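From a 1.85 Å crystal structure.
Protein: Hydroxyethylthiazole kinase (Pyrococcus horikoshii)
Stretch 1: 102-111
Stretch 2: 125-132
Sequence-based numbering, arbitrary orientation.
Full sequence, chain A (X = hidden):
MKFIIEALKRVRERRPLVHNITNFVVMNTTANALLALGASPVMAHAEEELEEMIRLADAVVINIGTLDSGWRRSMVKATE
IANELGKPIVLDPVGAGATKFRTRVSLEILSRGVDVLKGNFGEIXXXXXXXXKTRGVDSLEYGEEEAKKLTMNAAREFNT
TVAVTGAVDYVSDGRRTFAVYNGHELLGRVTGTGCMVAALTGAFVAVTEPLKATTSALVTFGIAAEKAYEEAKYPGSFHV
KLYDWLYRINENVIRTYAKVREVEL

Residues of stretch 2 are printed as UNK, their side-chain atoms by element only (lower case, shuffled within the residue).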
# COMPACT_ATOMS: atom_id res chain seq x y z
N ARG A 102 17.83 -6.57 12.02
CA ARG A 102 17.68 -7.02 10.64
C ARG A 102 18.82 -7.94 10.21
O ARG A 102 18.60 -8.90 9.48
CB ARG A 102 17.60 -5.80 9.72
CG ARG A 102 16.37 -4.97 10.02
CD ARG A 102 16.25 -3.75 9.15
NE ARG A 102 15.05 -3.01 9.51
CZ ARG A 102 14.14 -2.59 8.64
NH1 ARG A 102 14.30 -2.84 7.35
NH2 ARG A 102 13.07 -1.94 9.08
N THR A 103 20.03 -7.64 10.67
CA THR A 103 21.18 -8.47 10.34
C THR A 103 21.01 -9.83 11.00
O THR A 103 21.22 -10.88 10.37
CB THR A 103 22.49 -7.83 10.86
OG1 THR A 103 22.63 -6.52 10.29
CG2 THR A 103 23.69 -8.68 10.47
N ARG A 104 20.61 -9.82 12.27
CA ARG A 104 20.40 -11.04 13.03
C ARG A 104 19.35 -11.95 12.40
O ARG A 104 19.58 -13.15 12.21
CB ARG A 104 20.01 -10.71 14.47
CG ARG A 104 19.60 -11.92 15.29
CD ARG A 104 19.48 -11.62 16.79
NE ARG A 104 18.45 -10.64 17.12
CZ ARG A 104 18.70 -9.37 17.42
NH1 ARG A 104 19.95 -8.92 17.44
NH2 ARG A 104 17.70 -8.55 17.73
N VAL A 105 18.18 -11.39 12.09
CA VAL A 105 17.11 -12.18 11.50
C VAL A 105 17.50 -12.71 10.12
O VAL A 105 17.17 -13.84 9.77
CB VAL A 105 15.81 -11.35 11.38
CG1 VAL A 105 14.73 -12.15 10.67
CG2 VAL A 105 15.34 -10.93 12.77
N SER A 106 18.21 -11.90 9.34
CA SER A 106 18.64 -12.34 8.02
C SER A 106 19.57 -13.55 8.13
O SER A 106 19.41 -14.53 7.41
CB SER A 106 19.37 -11.20 7.29
OG SER A 106 18.50 -10.11 7.04
N LEU A 107 20.53 -13.48 9.05
CA LEU A 107 21.47 -14.58 9.24
C LEU A 107 20.78 -15.83 9.76
O LEU A 107 21.17 -16.95 9.44
CB LEU A 107 22.60 -14.16 10.19
CG LEU A 107 23.52 -13.06 9.65
CD1 LEU A 107 24.57 -12.69 10.69
CD2 LEU A 107 24.19 -13.55 8.36
N GLU A 108 19.74 -15.63 10.57
CA GLU A 108 18.98 -16.73 11.14
C GLU A 108 18.28 -17.51 10.02
O GLU A 108 18.26 -18.74 10.02
CB GLU A 108 17.94 -16.17 12.12
CG GLU A 108 17.25 -17.20 12.98
CD GLU A 108 16.30 -16.57 13.98
OE1 GLU A 108 16.41 -15.34 14.21
OE2 GLU A 108 15.45 -17.29 14.54
N ILE A 109 17.71 -16.78 9.07
CA ILE A 109 17.03 -17.38 7.94
C ILE A 109 18.05 -18.04 7.02
O ILE A 109 17.84 -19.16 6.52
CB ILE A 109 16.22 -16.31 7.17
CG1 ILE A 109 15.06 -15.84 8.05
CG2 ILE A 109 15.72 -16.87 5.84
CD1 ILE A 109 14.30 -14.65 7.49
N LEU A 110 19.17 -17.36 6.79
CA LEU A 110 20.23 -17.88 5.93
C LEU A 110 20.83 -19.16 6.52
O LEU A 110 21.25 -20.05 5.78
CB LEU A 110 21.32 -16.83 5.73
CG LEU A 110 20.97 -15.70 4.76
CD1 LEU A 110 21.92 -14.53 4.93
CD2 LEU A 110 21.01 -16.24 3.34
N SER A 111 20.88 -19.24 7.84
CA SER A 111 21.44 -20.41 8.51
C SER A 111 20.59 -21.64 8.21
O SER A 111 21.10 -22.74 8.04
CB SER A 111 21.51 -20.19 10.02
OG SER A 111 22.17 -21.27 10.65
N UNK A 125 27.25 -7.07 2.10
CA UNK A 125 28.56 -6.96 2.72
C UNK A 125 28.43 -7.05 4.24
O UNK A 125 29.29 -7.61 4.91
o UNK A 125 28.49 -4.52 2.75
c UNK A 125 29.24 -5.64 2.32
N UNK A 126 27.34 -6.50 4.78
CA UNK A 126 27.11 -6.54 6.22
C UNK A 126 26.84 -7.97 6.68
O UNK A 126 27.27 -8.37 7.76
c UNK A 126 25.94 -5.64 6.59
N UNK A 127 26.12 -8.74 5.86
CA UNK A 127 25.80 -10.12 6.20
C UNK A 127 27.03 -11.02 6.15
O UNK A 127 27.22 -11.89 7.00
c UNK A 127 22.76 -10.34 6.73
c UNK A 127 24.74 -10.67 5.24
c UNK A 127 23.34 -10.06 5.35
c UNK A 127 22.44 -10.65 4.26
N UNK A 128 27.87 -10.82 5.14
CA UNK A 128 29.09 -11.61 4.99
C UNK A 128 30.09 -11.22 6.08
O UNK A 128 30.83 -12.07 6.59
c UNK A 128 30.72 -13.65 3.36
c UNK A 128 29.71 -11.37 3.62
c UNK A 128 30.99 -12.15 3.30
c UNK A 128 31.49 -11.76 1.91
N UNK A 129 30.10 -9.94 6.44
CA UNK A 129 31.01 -9.47 7.46
C UNK A 129 30.64 -9.99 8.84
O UNK A 129 31.49 -10.51 9.56
N UNK A 130 29.37 -9.84 9.20
CA UNK A 130 28.88 -10.29 10.50
C UNK A 130 29.03 -11.80 10.61
O UNK A 130 29.47 -12.32 11.64
o UNK A 130 27.74 -9.50 14.23
c UNK A 130 27.56 -9.11 13.05
c UNK A 130 26.86 -10.04 12.08
o UNK A 130 27.92 -7.98 12.65
c UNK A 130 27.41 -9.91 10.66
N UNK A 131 28.68 -12.51 9.54
CA UNK A 131 28.77 -13.96 9.50
C UNK A 131 30.17 -14.44 9.86
O UNK A 131 30.33 -15.39 10.63
c UNK A 131 28.38 -14.48 8.11
o UNK A 131 27.68 -17.92 9.15
c UNK A 131 28.40 -15.99 7.95
c UNK A 131 27.49 -16.71 8.94
o UNK A 131 26.58 -16.06 9.49
N UNK A 132 31.18 -13.79 9.30
CA UNK A 132 32.55 -14.18 9.57
C UNK A 132 33.16 -13.47 10.76
O UNK A 132 34.33 -13.08 10.73
O HOH W 1 24.05 -17.53 8.41

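Position 125 carries two side-chain atoms, a carbon followed by an oxygen. A single oxygen on CB with no further carbon is a hydroxymethyl group, and nothing of stretch 1 lies within reach of it. The residue is Ser 125, its chi1 in the p well and its hydroxyl hydrogen-bonded elsewhere in the structure.

Position 126 has one carbon and nothing beyond it, which defines Ala 126. Its CA-to-CB bond points sideways, and the nearest contact comes from its backbone: O lies 4.5 Å from CG2 of Thr 103.

Position 127 shows four carbons, forked at the second, with no heteroatom. A chain that branches one carbon beyond CB, rather than at CB itself, is leucine: Leu 127, with chi1 m and chi2 t. Although its CA-to-CB bond points sideways, the end of the side chain comes nearer to stretch 1. CD2 lies 3.5 Å from CB of Ser 106 and 3.9 Å from CD2 of Leu 107, while CD1 lies 4.0 Å from CD1 of Leu 110.

Position 128 has the same composition and fork, four carbons branching at the second, so it is Leu 128. Its rotamer differs, with chi1 t and chi2 p, and CA-to-CB points away; the side chain stays 7.6 Å or more from stretch 1.

Position 129 has backbone atoms alone, as only glycine does. Gly 129 has phi/psi of -69/-50, ordinary helical values, and its N donates to O of Ser 125 at 2.9 Å.

Position 130 has three carbons, the third bearing two oxygens. Two methylene carbons before a carboxylate distinguish glutamate from the shorter aspartate, giving Glu 130. CA-to-CB points toward stretch 1, and the aliphatic CG packs at 3.8 Å from both CG2 of Thr 103 and CD1 of Leu 107.

Position 131 repeats that pattern, three carbons with two oxygens on the last, and is Glu 131. Its bond from CA to CB is sideways, but the end comes nearer, placing OE1 3.6 Å from CD2 of Leu 107. A water donates to O of Leu 107 at 3.1 Å and, more weakly, to OE1 of Glu 131, also at 3.1 Å.

Position 132 again lacks side-chain atoms: Gly 132, out of reach of stretch 1.

The contact works as a knob in a hole. Two helices cross at -76°, their axes approaching to 10.2 Å, and the side chain of Leu 127 sits among Thr 103, Ser 106, Leu 107 and Leu 110. These positions follow the i, i+3, i+4 and i+7 spacing that gathers residues along one helical face. The hydroxyl of Ser 106 donates to O of Arg 102 (OG to O, 2.7 Å), so it is satisfied within its own helix while its CB meets the leucine. No direct hydrogen bond links the stretches; apolar packing, with 314 Å² buried in total, is supplemented by the water bridge.

Stretch 2 (125-132) SALLGEEG
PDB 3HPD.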